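Local structure of putative signal recognition particle protein (Chaetomium thermophilum, 5CK4) at residues L169-L174 and I216-Q221. The protein is an Arf-like GTPase, the beta subunit of the signal recognition particle receptor at the endoplasmic reticulum membrane, which binds guanine nucleotides and probably acts in protein translocation. Residues are numbered along the deposited sequence; the frame is centred on the assembly and turned at random.
With GDP (guanosine-5'-diphosphate), chain C.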
# COMPACT_ATOMS: atom_id res chain seq x y z
N LEU A 169 -7.97 -0.35 -0.98
CA LEU A 169 -9.11 0.22 -0.27
C LEU A 169 -10.38 0.03 -1.10
O LEU A 169 -10.32 -0.18 -2.32
CB LEU A 169 -8.88 1.71 0.05
CG LEU A 169 -8.64 2.67 -1.14
CD1 LEU A 169 -9.97 3.18 -1.76
CD2 LEU A 169 -7.78 3.84 -0.70
N ASP A 170 -11.52 0.12 -0.42
CA ASP A 170 -12.84 0.04 -1.04
C ASP A 170 -13.24 1.44 -1.51
O ASP A 170 -13.60 2.28 -0.69
CB ASP A 170 -13.83 -0.53 -0.01
CG ASP A 170 -15.22 -0.74 -0.57
OD1 ASP A 170 -15.55 -0.15 -1.63
OD2 ASP A 170 -16.00 -1.49 0.05
N ALA A 171 -13.18 1.69 -2.82
CA ALA A 171 -13.50 3.03 -3.32
C ALA A 171 -14.97 3.38 -3.18
O ALA A 171 -15.34 4.56 -3.24
CB ALA A 171 -13.04 3.20 -4.79
N ALA A 172 -15.82 2.37 -3.00
CA ALA A 172 -17.24 2.62 -2.80
C ALA A 172 -17.54 3.03 -1.35
O ALA A 172 -18.35 3.92 -1.11
CB ALA A 172 -18.08 1.41 -3.20
N ALA A 173 -16.87 2.38 -0.41
CA ALA A 173 -17.06 2.67 1.00
C ALA A 173 -16.55 4.06 1.31
O ALA A 173 -17.05 4.73 2.20
CB ALA A 173 -16.34 1.66 1.87
N LEU A 174 -15.54 4.47 0.56
CA LEU A 174 -14.96 5.80 0.66
C LEU A 174 -15.99 6.90 0.40
O LEU A 174 -15.85 8.02 0.87
CB LEU A 174 -13.80 5.92 -0.34
CG LEU A 174 -12.63 6.84 -0.02
CD1 LEU A 174 -12.08 6.53 1.34
CD2 LEU A 174 -11.55 6.69 -1.08
N ILE A 216 -1.47 2.74 -4.49
CA ILE A 216 -2.75 2.82 -3.80
C ILE A 216 -3.84 2.35 -4.76
O ILE A 216 -4.19 3.05 -5.72
CB ILE A 216 -3.03 4.24 -3.26
CG1 ILE A 216 -1.95 4.62 -2.26
CG2 ILE A 216 -4.43 4.28 -2.60
CD1 ILE A 216 -1.94 6.08 -1.86
N ALA A 217 -4.32 1.14 -4.52
CA ALA A 217 -5.25 0.49 -5.43
C ALA A 217 -6.69 0.76 -5.00
O ALA A 217 -7.17 0.23 -3.98
CB ALA A 217 -4.96 -1.01 -5.49
N ALA A 218 -7.36 1.63 -5.75
CA ALA A 218 -8.73 2.02 -5.42
C ALA A 218 -9.70 1.02 -6.04
O ALA A 218 -10.13 1.19 -7.19
CB ALA A 218 -9.01 3.46 -5.92
N ASN A 219 -10.02 -0.02 -5.26
CA ASN A 219 -10.78 -1.20 -5.69
C ASN A 219 -12.29 -0.96 -5.78
O ASN A 219 -12.81 0.03 -5.26
CB ASN A 219 -10.51 -2.37 -4.73
CG ASN A 219 -10.94 -3.71 -5.30
OD1 ASN A 219 -10.96 -3.90 -6.51
ND2 ASN A 219 -11.29 -4.65 -4.41
N LYS A 220 -12.98 -1.92 -6.41
CA LYS A 220 -14.45 -1.94 -6.56
C LYS A 220 -14.97 -0.85 -7.51
O LYS A 220 -16.07 -0.34 -7.32
CB LYS A 220 -15.19 -1.91 -5.19
CG LYS A 220 -14.58 -2.86 -4.12
CD LYS A 220 -15.53 -3.20 -2.99
CE LYS A 220 -14.81 -4.03 -1.91
NZ LYS A 220 -15.73 -4.39 -0.75
N GLN A 221 -14.19 -0.51 -8.53
CA GLN A 221 -14.65 0.47 -9.53
C GLN A 221 -15.81 -0.03 -10.40
O GLN A 221 -16.38 0.73 -11.19
CB GLN A 221 -13.49 0.95 -10.41
CG GLN A 221 -12.43 1.75 -9.67
CD GLN A 221 -12.92 3.11 -9.22
OE1 GLN A 221 -13.73 3.74 -9.89
NE2 GLN A 221 -12.41 3.57 -8.08
PB GDP C . -10.53 -8.53 2.60
O1B GDP C . -9.67 -9.75 2.47
O2B GDP C . -9.70 -7.29 2.34
O3B GDP C . -11.15 -8.39 3.97
O3A GDP C . -11.71 -8.52 1.51
PA GDP C . -12.41 -9.79 0.80
O1A GDP C . -11.49 -10.41 -0.21
O2A GDP C . -12.96 -10.78 1.79
O5' GDP C . -13.55 -8.95 0.06
C5' GDP C . -14.54 -8.28 0.83
C4' GDP C . -15.82 -8.26 0.01
O4' GDP C . -15.67 -7.37 -1.10
C3' GDP C . -16.15 -9.63 -0.58
O3' GDP C . -17.57 -9.76 -0.57
C2' GDP C . -15.68 -9.54 -2.01
O2' GDP C . -16.43 -10.37 -2.90
C1' GDP C . -15.94 -8.08 -2.32
N9 GDP C . -15.07 -7.56 -3.40
C8 GDP C . -13.74 -7.71 -3.54
N7 GDP C . -13.31 -7.07 -4.66
C5 GDP C . -14.37 -6.48 -5.21
C6 GDP C . -14.63 -5.65 -6.40
O6 GDP C . -13.67 -5.33 -7.15
N1 GDP C . -15.89 -5.24 -6.62
C2 GDP C . -16.92 -5.58 -5.82
N2 GDP C . -18.17 -5.14 -6.11
N3 GDP C . -16.76 -6.34 -4.71
C4 GDP C . -15.53 -6.81 -4.38
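At the guanine-binding NKxD loop of this GTPase, the parallel strands 159-170 and 214-219 end side by side, and Asp170 on one reaches Lys220 just beyond the other. Three backbone bonds set the register: Leu169 N to Ala217 O (3.2 Å), Asn219 N to Leu169 O, and Ala171 N to Asn219 O. Asp170 holds its CG anti to the backbone N (chi1 -176°), which lays the carboxylate across the extended lysine chain. Lys220 NZ meets Asp170 OD2 from above the carboxylate plane at 3.0 Å, a salt bridge, while Lys220 CD lies 3.3 Å from Asp170 OD1. That OD1 also accepts from Ala172 N (2.9 Å), closing an Asx turn, and from Ala173 N on the same face, widening it to an Asx motif; together they fix the carboxylate's rotation. Lys220 NZ further donates to GDP O4' (3.0 Å) and to Gly29 O of the P-loop, and its CG sits 3.6 Å from GDP C6, over the base. An alanine in place of Asp170 would probably leave the Lys220 ammonium without its carboxylate mate and the Ala172 and Ala173 N-H groups without their acceptor. Asn219 ND2 donates to Ala30 O and lies 3.2 Å from GDP N7. On the face opposite Asp170 and Asn219, Leu169 packs on Ile216 and Ala218; Ala171, past the strand, sets its CB against Ala218 CB. With Asp222 bonded to GDP, Asn219 and Lys220 complete the guanine-specificity motif of P-loop GTPases.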